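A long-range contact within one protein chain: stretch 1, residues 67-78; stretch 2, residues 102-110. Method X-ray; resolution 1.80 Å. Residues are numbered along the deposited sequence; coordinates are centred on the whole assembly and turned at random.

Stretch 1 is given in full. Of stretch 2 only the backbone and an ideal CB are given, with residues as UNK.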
# COMPACT_ATOMS: atom_id res chain seq x y z
N ARG A 67 1.72 -0.09 -4.81
CA ARG A 67 1.30 0.87 -3.79
C ARG A 67 -0.14 1.24 -4.10
O ARG A 67 -0.60 1.09 -5.25
CB ARG A 67 2.21 2.12 -3.78
CG ARG A 67 2.16 2.99 -5.06
CD ARG A 67 3.34 3.99 -5.09
NE ARG A 67 3.32 4.79 -6.32
CZ ARG A 67 2.74 5.98 -6.43
NH1 ARG A 67 2.11 6.52 -5.40
NH2 ARG A 67 2.79 6.64 -7.57
N ASN A 68 -0.85 1.71 -3.08
CA ASN A 68 -2.18 2.22 -3.32
C ASN A 68 -2.59 3.16 -2.21
O ASN A 68 -1.99 3.17 -1.11
CB ASN A 68 -3.18 1.07 -3.40
CG ASN A 68 -3.61 0.57 -2.03
OD1 ASN A 68 -4.52 1.14 -1.41
ND2 ASN A 68 -3.00 -0.54 -1.56
N GLU A 69 -3.58 3.99 -2.50
CA GLU A 69 -4.30 4.66 -1.44
C GLU A 69 -5.77 4.44 -1.66
O GLU A 69 -6.27 4.52 -2.79
CB GLU A 69 -4.00 6.15 -1.40
CG GLU A 69 -2.60 6.45 -0.85
CD GLU A 69 -2.37 7.93 -0.68
OE1 GLU A 69 -1.97 8.56 -1.66
OE2 GLU A 69 -2.61 8.45 0.43
N TYR A 70 -6.46 4.10 -0.58
CA TYR A 70 -7.93 4.05 -0.55
C TYR A 70 -8.59 2.86 -1.22
O TYR A 70 -9.81 2.80 -1.28
CB TYR A 70 -8.56 5.38 -1.07
CG TYR A 70 -7.86 6.65 -0.62
CD1 TYR A 70 -7.45 6.80 0.71
CD2 TYR A 70 -7.59 7.68 -1.51
CE1 TYR A 70 -6.79 7.94 1.12
CE2 TYR A 70 -6.92 8.84 -1.09
CZ TYR A 70 -6.54 8.95 0.23
OH TYR A 70 -5.87 10.08 0.65
N LEU A 71 -7.82 1.87 -1.69
CA LEU A 71 -8.45 0.69 -2.27
C LEU A 71 -9.17 -0.14 -1.22
O LEU A 71 -10.08 -0.89 -1.54
CB LEU A 71 -7.44 -0.22 -2.98
CG LEU A 71 -6.82 0.38 -4.24
CD1 LEU A 71 -5.80 -0.58 -4.86
CD2 LEU A 71 -7.93 0.74 -5.27
N TYR A 72 -8.72 -0.05 0.03
CA TYR A 72 -9.30 -0.80 1.13
C TYR A 72 -9.67 0.14 2.27
O TYR A 72 -9.04 1.17 2.46
CB TYR A 72 -8.27 -1.80 1.67
CG TYR A 72 -7.81 -2.77 0.62
CD1 TYR A 72 -8.56 -3.90 0.34
CD2 TYR A 72 -6.62 -2.56 -0.06
CE1 TYR A 72 -8.13 -4.80 -0.62
CE2 TYR A 72 -6.19 -3.45 -1.04
CZ TYR A 72 -6.94 -4.55 -1.31
OH TYR A 72 -6.54 -5.44 -2.27
N LYS A 73 -10.72 -0.20 3.01
CA LYS A 73 -11.08 0.58 4.19
C LYS A 73 -10.92 -0.36 5.39
O LYS A 73 -11.24 -1.54 5.31
CB LYS A 73 -12.55 1.07 4.08
CG LYS A 73 -12.76 2.14 3.00
CD LYS A 73 -14.26 2.39 2.77
CE LYS A 73 -14.49 3.18 1.48
NZ LYS A 73 -13.63 4.40 1.47
N ALA A 74 -10.43 0.15 6.50
CA ALA A 74 -10.28 -0.67 7.69
C ALA A 74 -11.58 -1.29 8.12
O ALA A 74 -12.63 -0.66 8.03
CB ALA A 74 -9.71 0.18 8.84
N LYS A 75 -11.51 -2.53 8.57
CA LYS A 75 -12.67 -3.25 9.09
C LYS A 75 -13.24 -2.55 10.31
O LYS A 75 -14.46 -2.31 10.40
CB LYS A 75 -12.31 -4.68 9.43
CG LYS A 75 -13.39 -5.44 10.23
CD LYS A 75 -13.15 -6.95 10.25
CE LYS A 75 -13.83 -7.58 11.48
NZ LYS A 75 -13.48 -9.01 11.70
N THR A 76 -12.33 -2.20 11.22
CA THR A 76 -12.68 -1.54 12.48
C THR A 76 -11.73 -0.39 12.78
O THR A 76 -10.78 -0.57 13.55
CB THR A 76 -12.64 -2.53 13.62
OG1 THR A 76 -13.33 -3.73 13.21
CG2 THR A 76 -13.30 -1.94 14.89
N PRO A 77 -11.97 0.79 12.18
CA PRO A 77 -11.12 1.95 12.47
C PRO A 77 -11.20 2.28 13.97
O PRO A 77 -12.27 2.63 14.48
CB PRO A 77 -11.77 3.08 11.67
CG PRO A 77 -12.76 2.43 10.73
CD PRO A 77 -13.09 1.09 11.28
N SER A 78 -10.08 2.21 14.66
CA SER A 78 -10.13 2.28 16.10
C SER A 78 -8.79 2.56 16.74
O SER A 78 -8.66 2.56 17.98
CB SER A 78 -10.66 0.97 16.65
OG SER A 78 -9.83 -0.11 16.28
N UNK A 102 -4.91 -4.86 14.32
CA UNK A 102 -4.73 -4.97 12.89
C UNK A 102 -6.01 -4.72 12.11
O UNK A 102 -5.97 -4.28 10.94
CB UNK A 102 -4.18 -6.35 12.55
N UNK A 103 -7.17 -4.98 12.71
CA UNK A 103 -8.43 -4.70 12.01
C UNK A 103 -8.63 -3.20 11.81
O UNK A 103 -9.54 -2.78 11.10
CB UNK A 103 -9.61 -5.28 12.79
N UNK A 104 -7.78 -2.37 12.45
CA UNK A 104 -7.87 -0.92 12.22
C UNK A 104 -7.03 -0.47 11.05
O UNK A 104 -6.88 0.73 10.86
CB UNK A 104 -7.44 -0.15 13.47
N UNK A 105 -6.45 -1.42 10.30
CA UNK A 105 -5.41 -1.12 9.32
C UNK A 105 -5.63 -1.84 7.98
O UNK A 105 -6.27 -2.90 7.92
CB UNK A 105 -4.04 -1.50 9.89
N UNK A 106 -5.05 -1.28 6.94
CA UNK A 106 -5.09 -1.92 5.63
C UNK A 106 -3.73 -1.73 4.99
O UNK A 106 -2.95 -0.87 5.42
CB UNK A 106 -6.20 -1.35 4.75
N UNK A 107 -3.47 -2.49 3.92
CA UNK A 107 -2.25 -2.29 3.15
C UNK A 107 -2.30 -1.15 2.17
O UNK A 107 -3.26 -1.01 1.38
CB UNK A 107 -1.91 -3.57 2.39
N UNK A 108 -1.27 -0.30 2.21
CA UNK A 108 -1.06 0.68 1.16
C UNK A 108 0.14 0.34 0.29
O UNK A 108 0.62 1.17 -0.49
CB UNK A 108 -0.88 2.07 1.77
N UNK A 109 0.67 -0.86 0.44
CA UNK A 109 1.76 -1.21 -0.47
C UNK A 109 2.63 -2.37 -0.04
O UNK A 109 2.72 -2.69 1.16
CB UNK A 109 2.66 0.01 -0.67
N UNK A 110 3.26 -3.02 -1.02
CA UNK A 110 4.25 -4.08 -0.76
C UNK A 110 5.34 -3.95 -1.82
O UNK A 110 5.05 -3.55 -2.96
CB UNK A 110 3.61 -5.47 -0.79

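Position 102 opens a short 3-10 segment, and nothing of stretch 1 lies within 5.5 Å of its ideal CB. Stretch 1 sets no demand here, and almost any side chain would serve. The residue is Lys102, whose backbone O accepts a hydrogen bond from the N of 105 (3.0 Å).

At position 103 the CA-to-CB bond points toward stretch 1, with the ideal CB 4.1 Å from Thr76 OG1 and 4.3 Å from Lys75 CB. The backbone O at 103 already accepts a hydrogen bond from Thr76 N (2.9 Å). With a lysine and a hydroxyl nearby, an acidic group would suit best, though Asn, Ser or Gln could also be accommodated. Asp103 is found. Its OD2 forms a long salt bridge with Lys75 NZ (3.7 Å) and accepts a hydrogen bond from water 5, which also contacts Thr76 OG1 (2.8 Å).

Position 104 directs its CB sideways, 3.4 Å from Thr76 O and 3.7 Å from Ser78 OG, while its CA makes a CA-H...O contact with Thr76 O (3.2 Å). Space beside the CB is limited, and Ser78 N offers a donor, so a small residue such as Ser, Ala, Cys or Thr is expected, with a hydroxyl favoured. In Ser104, chi1 is t, and OG accepts a hydrogen bond from Ser78 N (2.9 Å).

At 105 the CB points away from stretch 1, which therefore cannot choose the residue. It is Cys105, bonded covalently to a group elsewhere in the structure.

Position 106 points toward stretch 1 again, its ideal CB 3.7 Å from Tyr72 CB and 4.8 Å from Ala74 N. The Tyr72 and Ala74 side chains favour a modest apolar group, and the extended backbone (phi/psi -140/166) suits a beta-branched one: Val, Ile or Thr. Val106 places CG1 3.7 Å from Tyr72 CB and 3.5 Å from Ala74 N, covering the backbone between them.

At 107 the CB is sideways and distant, 5.1 Å from Asn68 ND2, so many small or polar residues would do. The backbone does the work: the O of Ser107 accepts a hydrogen bond from Asn68 ND2 (3.0 Å) and another from water 1, which also donates to Asn68 OD1.

Position 108 has its CB sideways, tight against Asn68 O (3.3 Å), and its backbone O takes Asn68 N (3.0 Å). Beyond lie the Glu69 carboxylate and the Tyr70 amide, so a long polar or basic chain, Gln, Lys or Arg, would suit. Gln108 extends along Glu69, with NE2 4.0 Å from Glu69 CG; NE2 donates to water 2, shared with Glu69 OE2, and to water 3, which accepts from Tyr70 N.

Position 109 pairs with Arg67 in an antiparallel, non-hydrogen-bonded bridge (CA-CA 3.9 Å). At phi/psi 162/155 a CB would jam against the preceding carbonyl O, and it would lie 3.5 Å from Arg67 CA. Only glycine fits comfortably; Gly109 is present.

At 110 the CB points away, leaving the choice open; Glu110 makes no contact with stretch 1.

Stretch 2, residues 102-110: KDSCVSQGE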
# COMPACT_ATOMS: atom_id res chain seq x y z
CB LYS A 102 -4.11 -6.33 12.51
CG LYS A 102 -3.50 -6.31 11.13
CD LYS A 102 -2.73 -7.60 10.83
CE LYS A 102 -2.80 -7.95 9.35
NZ LYS A 102 -1.83 -7.20 8.57
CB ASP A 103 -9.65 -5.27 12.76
CG ASP A 103 -9.83 -6.77 12.60
OD1 ASP A 103 -9.18 -7.37 11.73
OD2 ASP A 103 -10.62 -7.34 13.38
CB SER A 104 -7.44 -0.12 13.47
OG SER A 104 -7.72 1.27 13.32
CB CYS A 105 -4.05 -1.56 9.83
SG CYS A 105 -3.70 -0.99 11.55
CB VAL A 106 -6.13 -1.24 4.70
CG1 VAL A 106 -7.53 -1.35 5.27
CG2 VAL A 106 -5.73 0.23 4.39
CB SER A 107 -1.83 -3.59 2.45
OG SER A 107 -0.60 -3.42 1.75
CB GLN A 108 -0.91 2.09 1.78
CG GLN A 108 -2.29 2.63 2.22
CD GLN A 108 -2.24 4.10 2.56
OE1 GLN A 108 -1.17 4.68 2.71
NE2 GLN A 108 -3.40 4.71 2.67
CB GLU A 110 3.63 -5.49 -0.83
CG GLU A 110 2.65 -5.82 0.29
CD GLU A 110 2.09 -7.21 0.17
OE1 GLU A 110 2.05 -7.75 -0.96
OE2 GLU A 110 1.67 -7.76 1.21
O HOH W 1 -5.66 0.79 1.05
O HOH W 2 -3.25 7.72 3.01
O HOH W 3 -5.77 3.23 2.16
O HOH W 4 -8.89 -4.06 8.10
O HOH W 5 -12.43 -5.84 14.76
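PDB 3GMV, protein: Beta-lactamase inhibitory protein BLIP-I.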